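Local coordinates for protein phosphohistidine phosphatase SixA (Escherichia coli, PDB 1UJC) that removes the phosphoryl group from the phosphohistidine of the ArcB sensor's HPt domain, part of the multistep His-Asp phosphorelay, at residues F4-G9 and S131-V136; V43-V48 and N68-A73; L79-D84 and I106-L111. All coordinates share one frame; numbering follows the deposited sequence.

Contact 1 of 3, residues F4-G9 and S131-V136; sequences FIMRHG and SAIASV. With WO4 (tungstate(VI)ion), chain C.
Ile5 and Ala134 form the hydrogen-bonded pair of an antiparallel ladder, their short strands running at 162° to each other. Ile5 N reaches Ala134 O at 2.8 Å, and Ala134 N returns the same 2.8 Å to Ile5 O. The non-hydrogen-bonded pairs Phe4-Ser135 and Met6-Ile133 flank it, with CA-H...O contacts filling in between the amide bonds. The side formed by Met6, Ile133 and Ser131 is close-packed and buried. Met6 has CG anti to its backbone N (chi1 178°), and its extended chain crosses Ile133: CB lies 3.8 Å from Ile133 CG1, SD 4.0 Å from Ile133 CD1. The terminal CE presses on Ser131 O at 3.2 Å, a buried carbonyl that has no polar partner in the model. Ile133 CG2 meets the edge of the Phe4 ring. The pocket end is looser by contrast. There Ser131 N bonds to Arg7 O at 2.9 Å from well above the carbonyl plane, and holds His8 O only by a weak bond. Arg7, partly exposed where the other eleven residues are buried, sends an extended side chain away from 131-136, and its NE donates to tungstate O1. His8 NE2 comes within 2.5 Å of the tungsten itself, while its ND1 donates to Gly9 O almost in the ring plane, an anchor for the imidazole. Arg7-His8-Gly9 match the RHG motif of the histidine phosphatase superfamily, consistent with His8 being the phosphoryl acceptor. Around this, helix 111-119 packs on Ile5 through Val112, Leu115, Val116 and Leu119, helix 25-40 sets Met34 against Met6 and Ile133, and strand 102-107 bonds along the other edge of strand 2-7.

Contact 2 of 3, residues V43-V48 and N68-A73; sequences VEIERV and NLPSSA
Ile45 and Leu69 face each other with CA atoms 6.0 Å apart, and the two segments then run in the same general sense to Val48 and Ala73, whose CA atoms are 5.0 Å apart. No direct hydrogen bond joins the backbones; ordered water does so instead. One water accepts from Ile45 N at 2.6 Å and donates to Val43 O and Asn68 O. A second donates to both Ile45 O and Asn68 O, so that the Asn68 carbonyl receives two water bonds. Farther on, a third accepts from Val48 N and reaches Ser72 O only weakly. Beneath this polar seam the side chains meet through methyl and methylene groups. Ile45 and Leu69 lie side by side and point the same way, and Leu69 CD2 rests 3.6 Å from Ile45 CB, near both of that residue's branches. Val48 crosses Leu69 at about a right angle. Its CG2 is anti to its own carbonyl carbon, beside the backbone N, and from there lies 3.6 Å from Pro70 CD, whereas CG1 approaches Ala73 CB at 4.2 Å. The Pro70 ring also leans on the backbone, CG sitting 3.1 Å from Glu46 O. Arg47 turns away to salt bridges with Glu74 and Glu98, while Leu60 of helix 54-66 packs on Val48, Leu69 and Ala73. The helix and the loop after it make the beta-alpha-beta crossover from strand 47-50 to strand 74-75. With no direct hydrogen bond between them, the two segments are held by apolar packing and bridging waters, in a contact that is only partly buried.

Contact 3 of 3, residues L79-D84 and I106-L111; sequences LTPCGD and ISHLPL. With WO4 (tungstate(VI)ion), chain C.
Ser107 turns OG anti to its backbone N (chi1 -169°), which aims the hydroxyl at Leu79 O, and the two atoms form a short hydrogen bond of 2.5 Å. In the next residue, chi1 of -35° leaves His108 CG beside its own backbone N and anti to the carbonyl carbon. The imidazole has Pro81 over one face, with Pro81 CD 3.9 Å from the His108 centroid and 13° off the normal, a CH-pi contact. At the imidazole edge, ND1 donates to tungstate O2 at 2.8 Å, the oxygen lying in the ring plane; NE2 is held by Ser51. Leu109 N adds a nearly straight bond to tungstate O1, 3.0 Å long, just before the cis peptide to Pro110. Pro81, which so covers a residue of the tungstate pocket, belongs to the type I turn Thr80-Gly83, and Leu111 CD2 closes on Thr80 O at 3.3 Å. Phe53 and the His8 ring also meet the imidazole. Strand 102-107 leads into the 106-111 segment, which passes on into helix 111-119; the 79-84 loop leads into helix 85-98, whose Val85 touches Leu111 and Val88 touches Leu79.

How the contacts relate
Contact 1 is buried near the centre of the chain, within the mixed sheet, whereas contacts 2 and 3 are partly exposed and lie on opposite sides of the chain's centre. Contacts 1 and 3 meet along neighbouring strands 2-7 and 102-107, where Met6 O and Ser107 N are 2.8 Å apart, and both reach one tungstate: contact 1 by an imidazole on the metal and a guanidinium N-H, contact 3 by an imidazole N-H and a backbone amide. Contact 2 lies away from that pocket and joins contact 1 through packing of Phe4 on Ile45 and Val43. Regular amide pairing thus dominates the core, polar groups gather round the anion, and water bridges the outer flank.

Contact 1 of 3, residues F4-G9 and S131-V136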
loop_
_atom_site.group_PDB
_atom_site.type_symbol
_atom_site.label_atom_id
_atom_site.label_comp_id
_atom_site.label_asym_id
_atom_site.label_seq_id
_atom_site.Cartn_x
_atom_site.Cartn_y
_atom_site.Cartn_z
ATOM N N PHE A 4 5.706 2.470 1.807
ATOM C CA PHE A 4 5.450 1.100 1.393
ATOM C C PHE A 4 4.088 1.039 0.727
ATOM O O PHE A 4 3.057 1.160 1.386
ATOM C CB PHE A 4 5.491 0.153 2.592
ATOM C CG PHE A 4 6.814 0.139 3.303
ATOM C CD1 PHE A 4 7.044 0.974 4.387
ATOM C CD2 PHE A 4 7.836 -0.701 2.871
ATOM C CE1 PHE A 4 8.275 0.974 5.036
ATOM C CE2 PHE A 4 9.073 -0.708 3.516
ATOM C CZ PHE A 4 9.292 0.130 4.599
ATOM N N ILE A 5 4.098 0.850 -0.586
ATOM C CA ILE A 5 2.875 0.793 -1.372
ATOM C C ILE A 5 2.432 -0.649 -1.548
ATOM O O ILE A 5 3.175 -1.481 -2.074
ATOM C CB ILE A 5 3.101 1.443 -2.746
ATOM C CG1 ILE A 5 3.618 2.874 -2.546
ATOM C CG2 ILE A 5 1.809 1.432 -3.551
ATOM C CD1 ILE A 5 4.021 3.583 -3.808
ATOM N N MET A 6 1.212 -0.943 -1.115
ATOM C CA MET A 6 0.696 -2.297 -1.201
ATOM C C MET A 6 -0.632 -2.433 -1.935
ATOM O O MET A 6 -1.533 -1.611 -1.784
ATOM C CB MET A 6 0.569 -2.872 0.214
ATOM C CG MET A 6 -0.009 -4.272 0.306
ATOM S SD MET A 6 0.014 -4.852 2.020
ATOM C CE MET A 6 0.047 -6.658 1.782
ATOM N N ARG A 7 -0.736 -3.476 -2.748
ATOM C CA ARG A 7 -1.969 -3.751 -3.474
ATOM C C ARG A 7 -2.789 -4.662 -2.566
ATOM O O ARG A 7 -2.257 -5.598 -1.973
ATOM C CB ARG A 7 -1.678 -4.475 -4.792
ATOM C CG ARG A 7 -2.930 -4.846 -5.564
ATOM C CD ARG A 7 -2.588 -5.608 -6.829
ATOM N NE ARG A 7 -3.783 -5.942 -7.592
ATOM C CZ ARG A 7 -3.813 -6.817 -8.592
ATOM N NH1 ARG A 7 -2.707 -7.454 -8.954
ATOM N NH2 ARG A 7 -4.952 -7.061 -9.225
ATOM N N HIS A 8 -4.078 -4.375 -2.447
ATOM C CA HIS A 8 -4.957 -5.175 -1.611
ATOM C C HIS A 8 -4.806 -6.650 -1.991
ATOM O O HIS A 8 -4.356 -6.970 -3.092
ATOM C CB HIS A 8 -6.402 -4.728 -1.818
ATOM C CG HIS A 8 -6.941 -5.072 -3.168
ATOM N ND1 HIS A 8 -7.269 -6.360 -3.525
ATOM C CD2 HIS A 8 -7.160 -4.309 -4.265
ATOM C CE1 HIS A 8 -7.666 -6.378 -4.785
ATOM N NE2 HIS A 8 -7.608 -5.145 -5.256
ATOM N N GLY A 9 -5.183 -7.538 -1.076
ATOM C CA GLY A 9 -5.069 -8.964 -1.331
ATOM C C GLY A 9 -6.157 -9.517 -2.236
ATOM O O GLY A 9 -7.123 -8.828 -2.553
ATOM N N SER A 131 -1.316 -8.232 -2.806
ATOM C CA SER A 131 -0.528 -8.218 -1.573
ATOM C C SER A 131 0.935 -7.826 -1.775
ATOM O O SER A 131 1.685 -7.725 -0.808
ATOM C CB SER A 131 -0.588 -9.580 -0.871
ATOM O OG SER A 131 -1.884 -9.853 -0.366
ATOM N N ALA A 132 1.341 -7.605 -3.024
ATOM C CA ALA A 132 2.720 -7.217 -3.322
ATOM C C ALA A 132 3.015 -5.835 -2.742
ATOM O O ALA A 132 2.126 -4.993 -2.653
ATOM C CB ALA A 132 2.951 -7.211 -4.831
ATOM N N ILE A 133 4.265 -5.600 -2.364
ATOM C CA ILE A 133 4.643 -4.321 -1.777
ATOM C C ILE A 133 5.832 -3.660 -2.461
ATOM O O ILE A 133 6.852 -4.297 -2.722
ATOM C CB ILE A 133 4.988 -4.478 -0.281
ATOM C CG1 ILE A 133 3.748 -4.920 0.498
ATOM C CG2 ILE A 133 5.514 -3.162 0.281
ATOM C CD1 ILE A 133 4.021 -5.197 1.963
ATOM N N ALA A 134 5.692 -2.370 -2.740
ATOM C CA ALA A 134 6.762 -1.610 -3.365
ATOM C C ALA A 134 7.340 -0.668 -2.320
ATOM O O ALA A 134 6.599 -0.023 -1.575
ATOM C CB ALA A 134 6.228 -0.820 -4.544
ATOM N N SER A 135 8.664 -0.603 -2.261
ATOM C CA SER A 135 9.357 0.265 -1.318
ATOM C C SER A 135 9.893 1.483 -2.041
ATOM O O SER A 135 10.609 1.365 -3.031
ATOM C CB SER A 135 10.522 -0.466 -0.662
ATOM O OG SER A 135 11.407 0.468 -0.075
ATOM N N VAL A 136 9.551 2.653 -1.523
ATOM C CA VAL A 136 9.975 3.911 -2.111
ATOM C C VAL A 136 10.488 4.846 -1.034
ATOM O O VAL A 136 9.824 5.053 -0.026
ATOM C CB VAL A 136 8.794 4.619 -2.817
ATOM C CG1 VAL A 136 9.211 6.008 -3.275
ATOM C CG2 VAL A 136 8.314 3.782 -3.999
HETATM W W WO4 C . -7.923 -4.549 -7.645
HETATM O O1 WO4 C . -6.262 -4.093 -7.457
HETATM O O2 WO4 C . -8.925 -3.557 -6.635
HETATM O O3 WO4 C . -8.141 -6.244 -7.388
HETATM O O4 WO4 C . -8.397 -4.229 -9.278
#

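Contact 2 of 3, residues V43-V48 and N68-A73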
loop_
_atom_site.group_PDB
_atom_site.type_symbol
_atom_site.label_atom_id
_atom_site.label_comp_id
_atom_site.label_asym_id
_atom_site.label_seq_id
_atom_site.Cartn_x
_atom_site.Cartn_y
_atom_site.Cartn_z
ATOM N N VAL A 43 10.626 -3.522 9.985
ATOM C CA VAL A 43 9.864 -2.402 9.456
ATOM C C VAL A 43 8.951 -1.851 10.546
ATOM O O VAL A 43 8.218 -2.602 11.195
ATOM C CB VAL A 43 9.003 -2.839 8.251
ATOM C CG1 VAL A 43 8.214 -1.658 7.722
ATOM C CG2 VAL A 43 9.888 -3.420 7.162
ATOM N N GLU A 44 9.013 -0.541 10.754
ATOM C CA GLU A 44 8.200 0.121 11.763
ATOM C C GLU A 44 7.323 1.132 11.037
ATOM O O GLU A 44 7.818 2.156 10.562
ATOM C CB GLU A 44 9.095 0.849 12.765
ATOM C CG GLU A 44 10.306 0.049 13.220
ATOM C CD GLU A 44 11.205 0.829 14.166
ATOM O OE1 GLU A 44 11.590 1.970 13.822
ATOM O OE2 GLU A 44 11.536 0.302 15.251
ATOM N N ILE A 45 6.030 0.843 10.943
ATOM C CA ILE A 45 5.104 1.729 10.246
ATOM C C ILE A 45 4.555 2.799 11.172
ATOM O O ILE A 45 3.902 2.494 12.166
ATOM C CB ILE A 45 3.923 0.940 9.645
ATOM C CG1 ILE A 45 4.450 -0.179 8.739
ATOM C CG2 ILE A 45 3.016 1.872 8.864
ATOM C CD1 ILE A 45 5.252 0.306 7.555
ATOM N N GLU A 46 4.819 4.057 10.830
ATOM C CA GLU A 46 4.370 5.190 11.634
ATOM C C GLU A 46 2.974 5.666 11.252
ATOM O O GLU A 46 2.191 6.074 12.111
ATOM C CB GLU A 46 5.350 6.362 11.495
ATOM C CG GLU A 46 5.049 7.539 12.432
ATOM C CD GLU A 46 5.990 8.720 12.236
ATOM O OE1 GLU A 46 7.214 8.504 12.136
ATOM O OE2 GLU A 46 5.502 9.870 12.193
ATOM N N ARG A 47 2.667 5.622 9.961
ATOM C CA ARG A 47 1.366 6.066 9.477
ATOM C C ARG A 47 0.791 5.104 8.443
ATOM O O ARG A 47 1.535 4.432 7.722
ATOM C CB ARG A 47 1.492 7.465 8.866
ATOM C CG ARG A 47 1.848 8.552 9.875
ATOM C CD ARG A 47 0.640 8.913 10.732
ATOM N NE ARG A 47 -0.280 9.802 10.028
ATOM C CZ ARG A 47 -0.048 11.094 9.804
ATOM N NH1 ARG A 47 1.079 11.653 10.230
ATOM N NH2 ARG A 47 -0.949 11.831 9.160
ATOM N N VAL A 48 -0.535 5.055 8.368
ATOM C CA VAL A 48 -1.211 4.180 7.425
ATOM C C VAL A 48 -2.293 4.911 6.634
ATOM O O VAL A 48 -3.150 5.584 7.207
ATOM C CB VAL A 48 -1.846 2.985 8.156
ATOM C CG1 VAL A 48 -2.601 2.109 7.174
ATOM C CG2 VAL A 48 -0.765 2.194 8.866
ATOM N N ASN A 68 2.887 -4.632 13.928
ATOM C CA ASN A 68 2.453 -3.558 14.817
ATOM C C ASN A 68 2.157 -2.312 13.988
ATOM O O ASN A 68 3.071 -1.705 13.424
ATOM C CB ASN A 68 3.537 -3.229 15.856
ATOM C CG ASN A 68 4.024 -4.457 16.615
ATOM O OD1 ASN A 68 3.247 -5.368 16.916
ATOM N ND2 ASN A 68 5.315 -4.476 16.950
ATOM N N LEU A 69 0.883 -1.939 13.905
ATOM C CA LEU A 69 0.476 -0.765 13.140
ATOM C C LEU A 69 -0.132 0.304 14.036
ATOM O O LEU A 69 -0.558 0.020 15.156
ATOM C CB LEU A 69 -0.543 -1.155 12.061
ATOM C CG LEU A 69 -0.027 -1.985 10.884
ATOM C CD1 LEU A 69 -1.164 -2.294 9.914
ATOM C CD2 LEU A 69 1.069 -1.217 10.180
ATOM N N PRO A 70 -0.180 1.558 13.551
ATOM C CA PRO A 70 -0.750 2.661 14.333
ATOM C C PRO A 70 -2.184 2.334 14.715
ATOM O O PRO A 70 -2.879 1.610 13.997
ATOM C CB PRO A 70 -0.672 3.846 13.373
ATOM C CG PRO A 70 0.508 3.520 12.536
ATOM C CD PRO A 70 0.322 2.048 12.256
ATOM N N SER A 71 -2.627 2.870 15.845
ATOM C CA SER A 71 -3.982 2.625 16.308
ATOM C C SER A 71 -4.957 3.130 15.265
ATOM O O SER A 71 -5.958 2.477 14.957
ATOM C CB SER A 71 -4.228 3.340 17.637
ATOM O OG SER A 71 -5.550 3.103 18.081
ATOM N N SER A 72 -4.657 4.296 14.706
ATOM C CA SER A 72 -5.523 4.872 13.696
ATOM C C SER A 72 -4.987 4.645 12.286
ATOM O O SER A 72 -3.852 4.196 12.089
ATOM C CB SER A 72 -5.703 6.371 13.946
ATOM O OG SER A 72 -6.258 6.597 15.229
ATOM N N ALA A 73 -5.835 4.943 11.313
ATOM C CA ALA A 73 -5.499 4.811 9.909
ATOM C C ALA A 73 -6.267 5.926 9.227
ATOM O O ALA A 73 -7.319 6.342 9.706
ATOM C CB ALA A 73 -5.943 3.460 9.383
HETATM O O HOH W 1 5.528 -1.689 11.421
HETATM O O HOH W 2 4.157 0.505 14.110
HETATM O O HOH W 3 -1.963 6.361 10.367
#

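Contact 3 of 3, residues L79-D84 and I106-L111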
loop_
_atom_site.group_PDB
_atom_site.type_symbol
_atom_site.label_atom_id
_atom_site.label_comp_id
_atom_site.label_asym_id
_atom_site.label_seq_id
_atom_site.Cartn_x
_atom_site.Cartn_y
_atom_site.Cartn_z
ATOM N N LEU A 79 -7.365 7.031 -2.912
ATOM C CA LEU A 79 -6.656 5.754 -2.975
ATOM C C LEU A 79 -7.493 4.686 -3.673
ATOM O O LEU A 79 -7.069 3.537 -3.809
ATOM C CB LEU A 79 -6.263 5.283 -1.569
ATOM C CG LEU A 79 -5.089 6.052 -0.958
ATOM C CD1 LEU A 79 -4.803 5.571 0.457
ATOM C CD2 LEU A 79 -3.868 5.866 -1.843
ATOM N N THR A 80 -8.688 5.066 -4.108
ATOM C CA THR A 80 -9.566 4.145 -4.820
ATOM C C THR A 80 -8.909 3.895 -6.177
ATOM O O THR A 80 -7.994 4.615 -6.566
ATOM C CB THR A 80 -10.965 4.756 -5.041
ATOM O OG1 THR A 80 -10.840 6.013 -5.716
ATOM C CG2 THR A 80 -11.678 4.956 -3.715
ATOM N N PRO A 81 -9.362 2.869 -6.909
ATOM C CA PRO A 81 -8.791 2.555 -8.221
ATOM C C PRO A 81 -8.588 3.761 -9.143
ATOM O O PRO A 81 -7.572 3.850 -9.831
ATOM C CB PRO A 81 -9.788 1.553 -8.790
ATOM C CG PRO A 81 -10.192 0.792 -7.570
ATOM C CD PRO A 81 -10.409 1.894 -6.552
ATOM N N CYS A 82 -9.549 4.684 -9.142
ATOM C CA CYS A 82 -9.498 5.875 -9.998
ATOM C C CYS A 82 -8.925 7.110 -9.306
ATOM O O CYS A 82 -9.031 8.228 -9.819
ATOM C CB CYS A 82 -10.903 6.207 -10.502
ATOM S SG CYS A 82 -11.732 4.841 -11.325
ATOM N N GLY A 83 -8.322 6.899 -8.144
ATOM C CA GLY A 83 -7.752 7.993 -7.382
ATOM C C GLY A 83 -6.781 8.867 -8.148
ATOM O O GLY A 83 -6.132 8.428 -9.096
ATOM N N ASP A 84 -6.684 10.119 -7.717
ATOM C CA ASP A 84 -5.798 11.089 -8.343
ATOM C C ASP A 84 -4.387 10.917 -7.780
ATOM O O ASP A 84 -4.106 11.330 -6.651
ATOM C CB ASP A 84 -6.317 12.497 -8.062
ATOM C CG ASP A 84 -5.556 13.553 -8.819
ATOM O OD1 ASP A 84 -6.197 14.326 -9.559
ATOM O OD2 ASP A 84 -4.320 13.611 -8.679
ATOM N N ILE A 106 -2.130 1.188 1.296
ATOM C CA ILE A 106 -2.825 0.023 0.760
ATOM C C ILE A 106 -3.840 0.517 -0.259
ATOM O O ILE A 106 -4.738 1.290 0.077
ATOM C CB ILE A 106 -3.528 -0.766 1.884
ATOM C CG1 ILE A 106 -2.484 -1.313 2.859
ATOM C CG2 ILE A 106 -4.329 -1.907 1.295
ATOM C CD1 ILE A 106 -3.074 -2.078 4.035
ATOM N N SER A 107 -3.699 0.066 -1.504
ATOM C CA SER A 107 -4.581 0.526 -2.567
ATOM C C SER A 107 -4.934 -0.521 -3.621
ATOM O O SER A 107 -5.037 -1.711 -3.323
ATOM C CB SER A 107 -3.948 1.747 -3.240
ATOM O OG SER A 107 -4.850 2.394 -4.115
ATOM N N HIS A 108 -5.123 -0.063 -4.858
ATOM C CA HIS A 108 -5.495 -0.952 -5.948
ATOM C C HIS A 108 -4.794 -0.614 -7.253
ATOM O O HIS A 108 -4.109 0.408 -7.371
ATOM C CB HIS A 108 -6.999 -0.865 -6.246
ATOM C CG HIS A 108 -7.866 -0.659 -5.044
ATOM N ND1 HIS A 108 -8.873 -1.537 -4.701
ATOM C CD2 HIS A 108 -7.921 0.347 -4.140
ATOM C CE1 HIS A 108 -9.508 -1.078 -3.638
ATOM N NE2 HIS A 108 -8.951 0.063 -3.278
ATOM N N LEU A 109 -4.973 -1.501 -8.227
ATOM C CA LEU A 109 -4.455 -1.278 -9.568
ATOM C C LEU A 109 -5.548 -0.354 -10.096
ATOM O O LEU A 109 -6.701 -0.467 -9.686
ATOM C CB LEU A 109 -4.475 -2.558 -10.404
ATOM C CG LEU A 109 -3.635 -3.787 -10.058
ATOM C CD1 LEU A 109 -4.018 -4.912 -11.012
ATOM C CD2 LEU A 109 -2.162 -3.466 -10.166
ATOM N N PRO A 110 -5.213 0.557 -11.014
ATOM C CA PRO A 110 -3.882 0.768 -11.579
ATOM C C PRO A 110 -3.112 1.827 -10.794
ATOM O O PRO A 110 -1.940 2.096 -11.080
ATOM C CB PRO A 110 -4.200 1.226 -12.990
ATOM C CG PRO A 110 -5.375 2.128 -12.751
ATOM C CD PRO A 110 -6.219 1.357 -11.739
ATOM N N LEU A 111 -3.780 2.413 -9.802
ATOM C CA LEU A 111 -3.186 3.464 -8.981
ATOM C C LEU A 111 -1.812 3.144 -8.389
ATOM O O LEU A 111 -0.900 3.961 -8.469
ATOM C CB LEU A 111 -4.149 3.857 -7.855
ATOM C CG LEU A 111 -3.666 4.915 -6.853
ATOM C CD1 LEU A 111 -2.964 6.047 -7.571
ATOM C CD2 LEU A 111 -4.857 5.431 -6.061
HETATM W W WO4 C . -7.923 -4.549 -7.645
HETATM O O1 WO4 C . -6.262 -4.093 -7.457
HETATM O O2 WO4 C . -8.925 -3.557 -6.635
HETATM O O3 WO4 C . -8.141 -6.244 -7.388
HETATM O O4 WO4 C . -8.397 -4.229 -9.278
#